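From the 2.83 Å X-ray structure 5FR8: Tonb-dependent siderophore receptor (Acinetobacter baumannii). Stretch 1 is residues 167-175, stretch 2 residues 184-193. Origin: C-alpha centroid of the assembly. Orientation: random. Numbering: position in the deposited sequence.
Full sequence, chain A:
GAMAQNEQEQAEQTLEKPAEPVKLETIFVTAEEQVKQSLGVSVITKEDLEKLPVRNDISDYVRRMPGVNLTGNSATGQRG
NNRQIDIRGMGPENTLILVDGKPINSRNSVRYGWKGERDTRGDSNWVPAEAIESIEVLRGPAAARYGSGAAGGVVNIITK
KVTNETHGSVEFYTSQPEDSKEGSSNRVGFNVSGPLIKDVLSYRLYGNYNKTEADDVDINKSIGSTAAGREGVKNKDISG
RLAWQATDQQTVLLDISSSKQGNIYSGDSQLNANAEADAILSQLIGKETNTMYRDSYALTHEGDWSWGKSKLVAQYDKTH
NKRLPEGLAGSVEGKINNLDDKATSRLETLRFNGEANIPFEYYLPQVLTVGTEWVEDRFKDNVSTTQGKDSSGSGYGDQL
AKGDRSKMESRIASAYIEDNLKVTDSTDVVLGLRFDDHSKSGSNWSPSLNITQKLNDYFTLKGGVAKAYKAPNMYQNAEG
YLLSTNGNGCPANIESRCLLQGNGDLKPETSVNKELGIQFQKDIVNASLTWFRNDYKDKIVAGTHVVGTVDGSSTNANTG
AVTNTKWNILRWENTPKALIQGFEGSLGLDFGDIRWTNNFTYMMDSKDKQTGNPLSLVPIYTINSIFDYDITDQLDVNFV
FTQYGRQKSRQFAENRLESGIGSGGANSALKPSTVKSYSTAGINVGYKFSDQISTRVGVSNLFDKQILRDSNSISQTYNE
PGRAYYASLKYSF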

ATOM      1  N   HIS A 167      15.285  14.090  24.532  1.00 81.99           N
ATOM      2  CA  HIS A 167      13.837  14.241  24.661  1.00 85.48           C
ATOM      3  C   HIS A 167      13.236  12.863  24.624  1.00 78.72           C
ATOM      4  O   HIS A 167      13.696  12.012  23.881  1.00 77.66           O
ATOM      5  CB  HIS A 167      13.269  15.130  23.560  1.00 89.65           C
ATOM      6  CG  HIS A 167      13.812  16.530  23.588  1.00100.20           C
ATOM      7  ND1 HIS A 167      14.884  16.932  22.814  1.00103.48           N
ATOM      8  CD2 HIS A 167      13.448  17.612  24.317  1.00102.02           C
ATOM      9  CE1 HIS A 167      15.144  18.205  23.053  1.00104.53           C
ATOM     10  NE2 HIS A 167      14.289  18.640  23.962  1.00108.27           N
ATOM     11  N   GLY A 168      12.232  12.631  25.455  1.00 77.16           N
ATOM     12  CA  GLY A 168      11.702  11.291  25.627  1.00 74.47           C
ATOM     13  C   GLY A 168      10.228  11.277  25.356  1.00 72.21           C
ATOM     14  O   GLY A 168       9.585  12.317  25.397  1.00 73.38           O
ATOM     15  N   SER A 169       9.689  10.101  25.064  1.00 70.61           N
ATOM     16  CA  SER A 169       8.241   9.936  24.938  1.00 73.76           C
ATOM     17  C   SER A 169       7.831   8.540  25.369  1.00 72.19           C
ATOM     18  O   SER A 169       8.488   7.562  25.040  1.00 69.42           O
ATOM     19  CB  SER A 169       7.765  10.152  23.489  1.00 72.50           C
ATOM     20  OG  SER A 169       8.376  11.269  22.872  1.00 73.20           O
ATOM     21  N   VAL A 170       6.751   8.446  26.120  1.00 74.86           N
ATOM     22  CA  VAL A 170       6.057   7.175  26.263  1.00 74.54           C
ATOM     23  C   VAL A 170       4.589   7.421  26.010  1.00 73.13           C
ATOM     24  O   VAL A 170       4.055   8.410  26.471  1.00 75.19           O
ATOM     25  CB  VAL A 170       6.239   6.570  27.663  1.00 77.20           C
ATOM     26  CG1 VAL A 170       5.461   5.261  27.781  1.00 75.06           C
ATOM     27  CG2 VAL A 170       7.720   6.368  27.961  1.00 75.79           C
ATOM     28  N   GLU A 171       3.938   6.526  25.278  1.00 73.52           N
ATOM     29  CA  GLU A 171       2.554   6.741  24.870  1.00 78.36           C
ATOM     30  C   GLU A 171       1.752   5.449  24.982  1.00 75.19           C
ATOM     31  O   GLU A 171       2.261   4.371  24.700  1.00 72.70           O
ATOM     32  CB  GLU A 171       2.494   7.262  23.428  1.00 84.22           C
ATOM     33  CG  GLU A 171       3.034   8.676  23.218  1.00 95.94           C
ATOM     34  CD  GLU A 171       4.289   8.761  22.333  1.00107.21           C
ATOM     35  OE1 GLU A 171       5.218   7.918  22.482  1.00117.74           O
ATOM     36  OE2 GLU A 171       4.344   9.680  21.471  1.00100.98           O
ATOM     37  N   PHE A 172       0.501   5.558  25.401  1.00 74.73           N
ATOM     38  CA  PHE A 172      -0.379   4.399  25.495  1.00 75.96           C
ATOM     39  C   PHE A 172      -1.586   4.707  24.652  1.00 78.56           C
ATOM     40  O   PHE A 172      -1.870   5.872  24.352  1.00 93.02           O
ATOM     41  CB  PHE A 172      -0.850   4.152  26.934  1.00 79.71           C
ATOM     42  CG  PHE A 172       0.259   3.775  27.898  1.00 81.85           C
ATOM     43  CD1 PHE A 172       1.180   4.718  28.330  1.00 84.83           C
ATOM     44  CD2 PHE A 172       0.364   2.488  28.390  1.00 80.00           C
ATOM     45  CE1 PHE A 172       2.197   4.380  29.211  1.00 83.62           C
ATOM     46  CE2 PHE A 172       1.373   2.145  29.275  1.00 80.10           C
ATOM     47  CZ  PHE A 172       2.292   3.091  29.684  1.00 82.33           C
ATOM     48  N   TYR A 173      -2.308   3.675  24.268  1.00 74.02           N
ATOM     49  CA  TYR A 173      -3.554   3.870  23.549  1.00 72.23           C
ATOM     50  C   TYR A 173      -4.423   2.649  23.705  1.00 68.93           C
ATOM     51  O   TYR A 173      -3.932   1.528  23.785  1.00 66.08           O
ATOM     52  CB  TYR A 173      -3.301   4.121  22.058  1.00 73.74           C
ATOM     53  CG  TYR A 173      -4.562   4.051  21.201  1.00 73.32           C
ATOM     54  CD1 TYR A 173      -5.125   2.825  20.848  1.00 71.89           C
ATOM     55  CD2 TYR A 173      -5.175   5.207  20.751  1.00 73.54           C
ATOM     56  CE1 TYR A 173      -6.264   2.755  20.072  1.00 75.77           C
ATOM     57  CE2 TYR A 173      -6.308   5.152  19.976  1.00 78.24           C
ATOM     58  CZ  TYR A 173      -6.851   3.923  19.637  1.00 81.43           C
ATOM     59  OH  TYR A 173      -7.992   3.867  18.864  1.00 86.76           O
ATOM     60  N   THR A 174      -5.726   2.863  23.731  1.00 69.66           N
ATOM     61  CA  THR A 174      -6.650   1.747  23.767  1.00 69.66           C
ATOM     62  C   THR A 174      -7.894   2.116  23.009  1.00 68.10           C
ATOM     63  O   THR A 174      -8.298   3.268  23.018  1.00 71.02           O
ATOM     64  CB  THR A 174      -6.978   1.367  25.222  1.00 69.87           C
ATOM     65  OG1 THR A 174      -7.850   0.234  25.236  1.00 68.40           O
ATOM     66  CG2 THR A 174      -7.603   2.542  25.955  1.00 71.13           C
ATOM     67  N   SER A 175      -8.485   1.148  22.333  1.00 68.04           N
ATOM     68  CA  SER A 175      -9.784   1.350  21.693  1.00 71.94           C
ATOM     69  C   SER A 175     -10.742   0.280  22.190  1.00 72.59           C
ATOM     70  O   SER A 175     -10.353  -0.878  22.322  1.00 73.96           O
ATOM     71  CB  SER A 175      -9.663   1.258  20.171  1.00 71.99           C
ATOM     72  OG  SER A 175     -10.840   0.712  19.590  1.00 68.83           O
ATOM     73  N   SER A 184     -11.050  -5.139  20.539  1.00 70.12           N
ATOM     74  CA  SER A 184     -10.448  -3.974  21.160  1.00 70.85           C
ATOM     75  C   SER A 184      -8.969  -4.017  20.858  1.00 65.80           C
ATOM     76  O   SER A 184      -8.462  -5.028  20.377  1.00 63.51           O
ATOM     77  CB  SER A 184     -10.721  -3.933  22.665  1.00 78.23           C
ATOM     78  OG  SER A 184     -11.055  -5.213  23.165  1.00 80.02           O
ATOM     79  N   SER A 185      -8.283  -2.909  21.097  1.00 66.21           N
ATOM     80  CA  SER A 185      -6.889  -2.752  20.637  1.00 67.12           C
ATOM     81  C   SER A 185      -6.084  -2.008  21.701  1.00 70.16           C
ATOM     82  O   SER A 185      -6.644  -1.161  22.425  1.00 71.56           O
ATOM     83  CB  SER A 185      -6.845  -2.003  19.285  1.00 62.84           C
ATOM     84  OG  SER A 185      -5.531  -1.608  18.911  1.00 66.97           O
ATOM     85  N   ASN A 186      -4.782  -2.316  21.787  1.00 68.84           N
ATOM     86  CA  ASN A 186      -3.906  -1.715  22.802  1.00 68.15           C
ATOM     87  C   ASN A 186      -2.455  -1.520  22.389  1.00 66.12           C
ATOM     88  O   ASN A 186      -1.805  -2.447  21.922  1.00 65.63           O
ATOM     89  CB  ASN A 186      -3.956  -2.551  24.059  1.00 69.70           C
ATOM     90  CG  ASN A 186      -5.329  -2.543  24.686  1.00 73.69           C
ATOM     91  OD1 ASN A 186      -5.850  -1.487  25.074  1.00 72.05           O
ATOM     92  ND2 ASN A 186      -5.942  -3.720  24.762  1.00 74.33           N
ATOM     93  N   ARG A 187      -1.951  -0.309  22.610  1.00 64.10           N
ATOM     94  CA  ARG A 187      -0.589   0.038  22.284  1.00 62.37           C
ATOM     95  C   ARG A 187       0.154   0.598  23.451  1.00 62.11           C
ATOM     96  O   ARG A 187      -0.439   1.172  24.354  1.00 63.50           O
ATOM     97  CB  ARG A 187      -0.570   1.116  21.226  1.00 66.10           C
ATOM     98  CG  ARG A 187      -1.005   0.627  19.879  1.00 70.61           C
ATOM     99  CD  ARG A 187      -0.616   1.607  18.795  1.00 72.20           C
ATOM    100  NE  ARG A 187      -1.609   2.662  18.575  1.00 72.15           N
ATOM    101  CZ  ARG A 187      -1.544   3.871  19.117  1.00 74.10           C
ATOM    102  NH1 ARG A 187      -0.561   4.189  19.952  1.00 73.92           N
ATOM    103  NH2 ARG A 187      -2.465   4.773  18.824  1.00 78.00           N
ATOM    104  N   VAL A 188       1.471   0.438  23.401  1.00 60.50           N
ATOM    105  CA  VAL A 188       2.397   1.146  24.258  1.00 62.21           C
ATOM    106  C   VAL A 188       3.663   1.232  23.441  1.00 61.14           C
ATOM    107  O   VAL A 188       3.963   0.336  22.648  1.00 59.99           O
ATOM    108  CB  VAL A 188       2.688   0.414  25.602  1.00 67.01           C
ATOM    109  CG1 VAL A 188       3.214  -1.008  25.391  1.00 65.45           C
ATOM    110  CG2 VAL A 188       3.675   1.216  26.445  1.00 67.75           C
ATOM    111  N   GLY A 189       4.415   2.299  23.630  1.00 60.52           N
ATOM    112  CA  GLY A 189       5.560   2.540  22.791  1.00 59.43           C
ATOM    113  C   GLY A 189       6.327   3.727  23.294  1.00 62.31           C
ATOM    114  O   GLY A 189       5.797   4.557  24.021  1.00 64.45           O
ATOM    115  N   PHE A 190       7.589   3.808  22.907  1.00 64.46           N
ATOM    116  CA  PHE A 190       8.451   4.858  23.423  1.00 67.62           C
ATOM    117  C   PHE A 190       9.316   5.413  22.324  1.00 66.63           C
ATOM    118  O   PHE A 190       9.505   4.791  21.285  1.00 70.54           O
ATOM    119  CB  PHE A 190       9.338   4.313  24.541  1.00 67.45           C
ATOM    120  CG  PHE A 190      10.395   3.365  24.059  1.00 65.61           C
ATOM    121  CD1 PHE A 190      11.635   3.838  23.668  1.00 63.63           C
ATOM    122  CD2 PHE A 190      10.138   1.999  23.984  1.00 65.35           C
ATOM    123  CE1 PHE A 190      12.601   2.969  23.220  1.00 61.20           C
ATOM    124  CE2 PHE A 190      11.102   1.122  23.531  1.00 61.43           C
ATOM    125  CZ  PHE A 190      12.332   1.613  23.146  1.00 61.71           C
ATOM    126  N   ASN A 191       9.847   6.590  22.559  1.00 67.81           N
ATOM    127  CA  ASN A 191      10.814   7.150  21.652  1.00 70.68           C
ATOM    128  C   ASN A 191      11.749   7.965  22.498  1.00 71.46           C
ATOM    129  O   ASN A 191      11.302   8.739  23.345  1.00 77.01           O
ATOM    130  CB  ASN A 191      10.149   8.036  20.607  1.00 71.95           C
ATOM    131  CG  ASN A 191      11.161   8.799  19.776  1.00 75.71           C
ATOM    132  OD1 ASN A 191      11.935   9.593  20.306  1.00 76.33           O
ATOM    133  ND2 ASN A 191      11.165   8.561  18.470  1.00 77.50           N
ATOM    134  N   VAL A 192      13.044   7.773  22.295  1.00 67.62           N
ATOM    135  CA  VAL A 192      14.038   8.556  23.017  1.00 65.61           C
ATOM    136  C   VAL A 192      15.202   8.910  22.085  1.00 60.76           C
ATOM    137  O   VAL A 192      15.581   8.121  21.221  1.00 54.26           O
ATOM    138  CB  VAL A 192      14.520   7.806  24.267  1.00 67.71           C
ATOM    139  CG1 VAL A 192      15.054   6.427  23.893  1.00 67.94           C
ATOM    140  CG2 VAL A 192      15.566   8.622  24.990  1.00 70.48           C
ATOM    141  N   SER A 193      15.720  10.122  22.247  1.00 60.07           N
ATOM    142  CA  SER A 193      16.776  10.647  21.389  1.00 60.19           C
ATOM    143  C   SER A 193      17.588  11.608  22.224  1.00 65.55           C
ATOM    144  O   SER A 193      17.080  12.206  23.183  1.00 67.83           O
ATOM    145  CB  SER A 193      16.244  11.356  20.138  1.00 59.49           C
ATOM    146  OG  SER A 193      15.358  12.407  20.472  1.00 63.44           O
TER

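Residues 167-175 and 185-193 pair as neighbouring antiparallel strands, their axes running at 175° and approaching to 4.6 Å. Backbone hydrogen bonds do most of the work, formed in pairs at every second residue. At Tyr173 and Arg187, Arg187 N donates to Tyr173 O (2.9 Å) and Tyr173 N to Arg187 O (3.1 Å). Ser175 N to Ser185 O (3.0 Å) and Ser185 N to Ser175 O (3.1 Å) close the ladder at one end. Near its middle, Glu171 N reaches Gly189 O at 3.0 Å, whereas the return bond from Gly189 N to Glu171 O, at 3.2 Å, is weak. One side-chain hydrogen bond joins the strands: Thr174 OG1 donates to Asn186 OD1 (2.6 Å), with Asn186 in the m rotamer, its amide end coming nearer to the other strand than its CA-to-CB bond alone would suggest.

Side chains alternate between the two faces of the sheet. On the face of Tyr173 and Arg187, both buried, the guanidinium lies flat on the phenol ring, centres 4.4 Å apart and planes at 20°; this suits a planar cation, whose edge remains free to hydrogen-bond elsewhere in the structure. The other face is more apolar and more exposed. There Val188 CG2 sits over the Phe172 ring, 3.8 Å from Phe172 CE2, while Val170 CG2 packs more loosely against Phe190 CB (4.3 Å).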